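PDB 2V8F: profilin-2 from Mus musculus, which binds actin and the proline-rich segments of partners such as the formin mDia1 and VASP, and so probably helps feed actin into filament growth. Local coordinates for residues V101-V113 against K127-F140. Numbering follows the deposited sequence.
Sequences VAVGRAGRVLVFV and KAYSMAKYLRDSGF. With SO4 (sulfate ion), chain F; SO4 (sulfate ion), chain D.
In the profilin fold the C-terminal helix packs along one face of the central antiparallel sheet, and here its last three turns pack on the hairpin of strands 101-105 and 109-113, where Ala-128 and Ala-132 meet Gly-104. The fit is close: the axes of strand 101-105 and helix 127-137 approach to 6.7 Å and run nearly parallel, with the CB of Ala-132 3.6 Å from Gly-104 C. With no side chain at Gly-104, the CB atoms of both alanines lie directly against the strand backbone. On the neighbouring strand, Val-111 points CG2 at Leu-135 CD1 (4.0 Å) and, in the conformer given, at Met-131 CG; with CG1 anti to the backbone N (chi1 177°), both methyls face the helix. Leu-135 CD1 also meets Val-109 CG2, the two side chains crossing at about a right angle. Helix 5-12 borders this layer through Tyr-7 and Leu-11.

At the hairpin turn, packing gives way to polar contacts. The helix ends in a Schellman motif at Gly-139, which brings the terminal carboxylate of Phe-140 against the backbone N-H groups of the turn: Gly-107 N donates to OXT (2.8 Å), and Arg-108 N to O (2.8 Å), approaching from above the carbonyl plane. Val-109 N adds a weak bond to the same O. Beyond them the Arg-108 guanidinium lies almost parallel to the Phe-140 ring, 4° between planes, but displaced, with NH1 3.8 Å from CE2. Arg-108 NE and NH2 bond O3 and O1 of a sulfate, probably from the crystallisation liquor, and a water links NH1 to Gly-139 O. Arg-136, in the conformer given, lays CG against Ala-106 CA, and its NH1 makes a weak bond to Arg-105 O.

The Phe-140 ring also meets Trp-4 edge-to-face, and Phe-140 packs on the backbone of the bound mDia1 peptide. Backbone N-H groups thus hold the chain terminus beside the proline-rich ligand, and probably help stabilise the negative charge of the Phe-140 carboxylate.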
loop_
_atom_site.group_PDB
_atom_site.type_symbol
_atom_site.label_atom_id
_atom_site.label_comp_id
_atom_site.label_asym_id
_atom_site.label_seq_id
_atom_site.Cartn_x
_atom_site.Cartn_y
_atom_site.Cartn_z
ATOM N N VAL A 101 15.083 0.321 9.991
ATOM C CA VAL A 101 13.832 0.869 10.461
ATOM C C VAL A 101 14.023 2.337 10.824
ATOM O O VAL A 101 15.009 2.664 11.475
ATOM C CB VAL A 101 13.362 0.050 11.675
ATOM C CG1 VAL A 101 12.201 0.761 12.411
ATOM C CG2 VAL A 101 12.960 -1.344 11.294
ATOM N N ALA A 102 13.092 3.207 10.450
ATOM C CA ALA A 102 13.091 4.564 10.927
ATOM C C ALA A 102 11.771 4.820 11.676
ATOM O O ALA A 102 10.711 4.301 11.273
ATOM C CB ALA A 102 13.270 5.575 9.825
ATOM N N VAL A 103 11.814 5.606 12.726
ATOM C CA VAL A 103 10.692 6.053 13.492
ATOM C C VAL A 103 10.660 7.572 13.554
ATOM O O VAL A 103 11.677 8.178 13.825
ATOM C CB VAL A 103 10.788 5.491 14.935
ATOM C CG1 VAL A 103 9.469 5.794 15.679
ATOM C CG2 VAL A 103 11.158 4.019 15.017
ATOM N N GLY A 104 9.496 8.151 13.298
ATOM C CA GLY A 104 9.252 9.557 13.405
ATOM C C GLY A 104 8.227 9.800 14.510
ATOM O O GLY A 104 7.193 9.112 14.515
ATOM N N ARG A 105 8.429 10.759 15.401
ATOM C CA ARG A 105 7.523 11.030 16.494
ATOM C C ARG A 105 6.765 12.327 16.250
ATOM O O ARG A 105 7.385 13.410 16.225
ATOM C CB ARG A 105 8.256 11.076 17.819
ATOM C CG ARG A 105 7.394 11.290 19.021
ATOM C CD ARG A 105 8.189 11.329 20.341
ATOM N NE ARG A 105 9.040 12.543 20.293
ATOM C CZ ARG A 105 8.632 13.739 20.640
ATOM N NH1 ARG A 105 7.402 13.980 21.081
ATOM N NH2 ARG A 105 9.484 14.767 20.540
ATOM N N ALA A 106 5.464 12.238 16.083
ATOM C CA ALA A 106 4.558 13.385 16.125
ATOM C C ALA A 106 4.067 13.580 17.558
ATOM O O ALA A 106 4.690 13.077 18.493
ATOM C CB ALA A 106 3.462 13.193 15.103
ATOM N N GLY A 107 3.011 14.354 17.761
ATOM C CA GLY A 107 2.531 14.646 19.061
ATOM C C GLY A 107 1.802 13.489 19.731
ATOM O O GLY A 107 1.874 13.316 20.958
ATOM N N ARG A 108 1.050 12.737 18.938
ATOM C CA ARG A 108 0.200 11.655 19.382
ATOM C C ARG A 108 0.602 10.279 18.892
ATOM O O ARG A 108 0.289 9.257 19.485
ATOM C CB ARG A 108 -1.299 11.873 18.972
ATOM C CG ARG A 108 -1.852 13.194 19.515
ATOM C CD ARG A 108 -3.279 13.454 19.053
ATOM N NE ARG A 108 -4.260 12.538 19.529
ATOM C CZ ARG A 108 -5.572 12.675 19.286
ATOM N NH1 ARG A 108 -6.019 13.678 18.556
ATOM N NH2 ARG A 108 -6.373 11.781 19.792
ATOM N N VAL A 109 1.295 10.248 17.764
ATOM C CA VAL A 109 1.589 9.032 17.047
ATOM C C VAL A 109 3.074 8.954 16.647
ATOM O O VAL A 109 3.732 9.972 16.484
ATOM C CB VAL A 109 0.712 8.810 15.787
ATOM C CG1 VAL A 109 -0.759 8.739 16.119
ATOM C CG2 VAL A 109 0.937 9.871 14.720
ATOM N N LEU A 110 3.511 7.740 16.419
ATOM C CA LEU A 110 4.745 7.343 15.846
ATOM C C LEU A 110 4.526 6.783 14.440
ATOM O O LEU A 110 3.539 6.078 14.207
ATOM C CB LEU A 110 5.403 6.196 16.625
ATOM C CG LEU A 110 5.676 6.521 18.083
ATOM C CD1 LEU A 110 6.114 5.264 18.838
ATOM C CD2 LEU A 110 6.720 7.633 18.267
ATOM N N VAL A 111 5.425 7.144 13.546
ATOM C CA VAL A 111 5.494 6.638 12.210
ATOM C C VAL A 111 6.632 5.642 12.127
ATOM O O VAL A 111 7.765 6.028 12.440
ATOM C CB VAL A 111 5.725 7.769 11.212
ATOM C CG1 VAL A 111 5.882 7.206 9.801
ATOM C CG2 VAL A 111 4.617 8.808 11.337
ATOM N N PHE A 112 6.376 4.400 11.741
ATOM C CA PHE A 112 7.387 3.382 11.541
ATOM C C PHE A 112 7.465 2.998 10.059
ATOM O O PHE A 112 6.435 2.773 9.442
ATOM C CB PHE A 112 7.045 2.118 12.352
ATOM C CG PHE A 112 7.195 2.167 13.829
ATOM C CD1 PHE A 112 6.206 2.697 14.649
ATOM C CD2 PHE A 112 8.336 1.678 14.426
ATOM C CE1 PHE A 112 6.406 2.698 16.016
ATOM C CE2 PHE A 112 8.532 1.674 15.781
ATOM C CZ PHE A 112 7.548 2.243 16.589
ATOM N N VAL A 113 8.697 2.886 9.569
ATOM C CA VAL A 113 8.941 2.301 8.254
ATOM C C VAL A 113 10.066 1.294 8.382
ATOM O O VAL A 113 11.037 1.513 9.096
ATOM C CB VAL A 113 9.222 3.379 7.174
ATOM C CG1 VAL A 113 8.031 4.306 6.954
ATOM C CG2 VAL A 113 10.453 4.167 7.557
ATOM N N LYS A 127 11.714 9.810 5.055
ATOM C CA LYS A 127 10.308 9.430 4.987
ATOM C C LYS A 127 9.592 9.545 6.321
ATOM O O LYS A 127 8.523 10.123 6.428
ATOM C CB LYS A 127 10.251 7.978 4.506
ATOM C CG LYS A 127 8.878 7.413 4.214
ATOM C CD LYS A 127 8.932 6.062 3.514
ATOM C CE LYS A 127 9.375 6.197 2.065
ATOM N NZ LYS A 127 8.305 6.747 1.178
ATOM N N ALA A 128 10.205 8.987 7.363
ATOM C CA ALA A 128 9.639 9.051 8.695
ATOM C C ALA A 128 9.550 10.493 9.222
ATOM O O ALA A 128 8.566 10.922 9.836
ATOM C CB ALA A 128 10.371 8.152 9.696
ATOM N N TYR A 129 10.631 11.220 9.025
ATOM C CA TYR A 129 10.689 12.626 9.401
ATOM C C TYR A 129 9.543 13.390 8.763
ATOM O O TYR A 129 8.891 14.183 9.427
ATOM C CB TYR A 129 12.054 13.230 9.015
ATOM C CG TYR A 129 12.012 14.744 9.086
ATOM C CD1 TYR A 129 12.190 15.379 10.315
ATOM C CD2 TYR A 129 11.805 15.546 7.965
ATOM C CE1 TYR A 129 12.154 16.756 10.427
ATOM C CE2 TYR A 129 11.747 16.896 8.070
ATOM C CZ TYR A 129 11.927 17.490 9.301
ATOM O OH TYR A 129 11.881 18.865 9.359
ATOM N N SER A 130 9.418 13.298 7.438
ATOM C CA SER A 130 8.462 14.150 6.732
ATOM C C SER A 130 7.041 13.805 7.130
ATOM O O SER A 130 6.236 14.721 7.304
ATOM C CB SER A 130 8.659 13.954 5.222
ATOM O OG SER A 130 9.913 14.484 4.839
ATOM N N MET A 131 6.759 12.520 7.323
ATOM C CA MET A 131 5.398 12.190 7.686
ATOM C C MET A 131 5.094 12.594 9.130
ATOM O O MET A 131 3.993 13.060 9.401
ATOM C CB MET A 131 5.182 10.676 7.496
ATOM C CG MET A 131 3.767 10.243 7.866
ATOM S SD MET A 131 2.529 10.921 6.768
ATOM C CE MET A 131 2.647 9.862 5.329
ATOM N N ALA A 132 6.097 12.436 10.004
ATOM C CA ALA A 132 5.861 12.862 11.380
ATOM C C ALA A 132 5.668 14.367 11.494
ATOM O O ALA A 132 4.831 14.841 12.268
ATOM C CB ALA A 132 6.960 12.378 12.310
ATOM N N LYS A 133 6.404 15.096 10.678
ATOM C CA LYS A 133 6.227 16.561 10.636
ATOM C C LYS A 133 4.850 16.963 10.115
ATOM O O LYS A 133 4.194 17.845 10.674
ATOM C CB LYS A 133 7.305 17.166 9.750
ATOM C CG LYS A 133 7.183 18.675 9.577
ATOM C CD LYS A 133 7.105 19.405 10.886
ATOM C CE LYS A 133 6.826 20.892 10.865
ATOM N NZ LYS A 133 6.475 21.307 12.272
ATOM N N TYR A 134 4.404 16.352 9.017
ATOM C CA TYR A 134 3.061 16.555 8.472
ATOM C C TYR A 134 2.014 16.329 9.554
ATOM O O TYR A 134 1.092 17.109 9.825
ATOM C CB TYR A 134 2.857 15.631 7.276
ATOM C CG TYR A 134 1.580 15.737 6.479
ATOM C CD1 TYR A 134 1.541 16.535 5.336
ATOM C CD2 TYR A 134 0.402 15.067 6.783
ATOM C CE1 TYR A 134 0.405 16.668 4.559
ATOM C CE2 TYR A 134 -0.740 15.206 6.004
ATOM C CZ TYR A 134 -0.752 16.005 4.888
ATOM O OH TYR A 134 -1.860 16.164 4.088
ATOM N N LEU A 135 2.145 15.222 10.263
ATOM C CA LEU A 135 1.165 14.879 11.283
ATOM C C LEU A 135 1.222 15.836 12.468
ATOM O O LEU A 135 0.168 16.246 12.941
ATOM C CB LEU A 135 1.335 13.420 11.710
ATOM C CG LEU A 135 0.825 12.433 10.655
ATOM C CD1 LEU A 135 1.367 11.073 11.031
ATOM C CD2 LEU A 135 -0.689 12.375 10.551
ATOM N N ARG A 136 2.427 16.201 12.906
ATOM C CA ARG A 136 2.520 17.176 13.995
ATOM C C ARG A 136 1.751 18.429 13.629
ATOM O O ARG A 136 1.022 19.029 14.427
ATOM C CB ARG A 136 3.959 17.565 14.335
ATOM C CG ARG A 136 4.733 16.590 15.169
ATOM C CD ARG A 136 5.976 17.030 15.915
ATOM N NE ARG A 136 7.022 17.462 15.012
ATOM C CZ ARG A 136 7.819 16.693 14.282
ATOM N NH1 ARG A 136 7.728 15.379 14.311
ATOM N NH2 ARG A 136 8.716 17.317 13.517
ATOM N N ASP A 137 1.953 18.941 12.413
ATOM C CA ASP A 137 1.371 20.210 12.020
ATOM C C ASP A 137 -0.127 20.108 11.878
ATOM O O ASP A 137 -0.842 21.118 11.929
ATOM C CB ASP A 137 2.067 20.645 10.734
ATOM C CG ASP A 137 3.498 21.097 10.950
ATOM O OD1 ASP A 137 3.988 21.242 12.076
ATOM O OD2 ASP A 137 4.225 21.392 9.963
ATOM N N SER A 138 -0.694 18.922 11.740
ATOM C CA SER A 138 -2.120 18.736 11.632
ATOM C C SER A 138 -2.746 18.484 12.998
ATOM O O SER A 138 -3.942 18.189 12.999
ATOM C CB SER A 138 -2.375 17.554 10.680
ATOM O OG SER A 138 -1.445 17.509 9.602
ATOM N N GLY A 139 -1.959 18.510 14.071
ATOM C CA GLY A 139 -2.427 18.279 15.420
ATOM C C GLY A 139 -2.259 16.884 15.958
ATOM O O GLY A 139 -2.788 16.599 17.037
ATOM N N PHE A 140 -1.561 16.010 15.248
ATOM C CA PHE A 140 -1.375 14.613 15.603
ATOM C C PHE A 140 0.047 14.364 16.055
ATOM O O PHE A 140 0.322 13.159 16.265
ATOM C CB PHE A 140 -1.754 13.668 14.439
ATOM C CG PHE A 140 -3.267 13.576 14.373
ATOM C CD1 PHE A 140 -3.990 14.483 13.636
ATOM C CD2 PHE A 140 -3.928 12.586 15.080
ATOM C CE1 PHE A 140 -5.368 14.403 13.601
ATOM C CE2 PHE A 140 -5.291 12.499 15.054
ATOM C CZ PHE A 140 -6.005 13.404 14.306
ATOM O OXT PHE A 140 0.866 15.269 16.226
HETATM S S SO4 F . -4.432 9.964 22.198
HETATM O O1 SO4 F . -5.343 9.580 21.061
HETATM O O2 SO4 F . -5.281 10.531 23.254
HETATM O O3 SO4 F . -3.497 11.005 21.693
HETATM O O4 SO4 F . -3.644 8.809 22.629
HETATM S S SO4 D . 5.564 17.268 21.473
HETATM O O1 SO4 D . 5.653 17.440 20.025
HETATM O O2 SO4 D . 5.160 18.529 22.088
HETATM O O3 SO4 D . 4.576 16.237 21.780
HETATM O O4 SO4 D . 6.866 16.866 21.997
HETATM O O HOH W 1 -5.278 16.319 17.892
#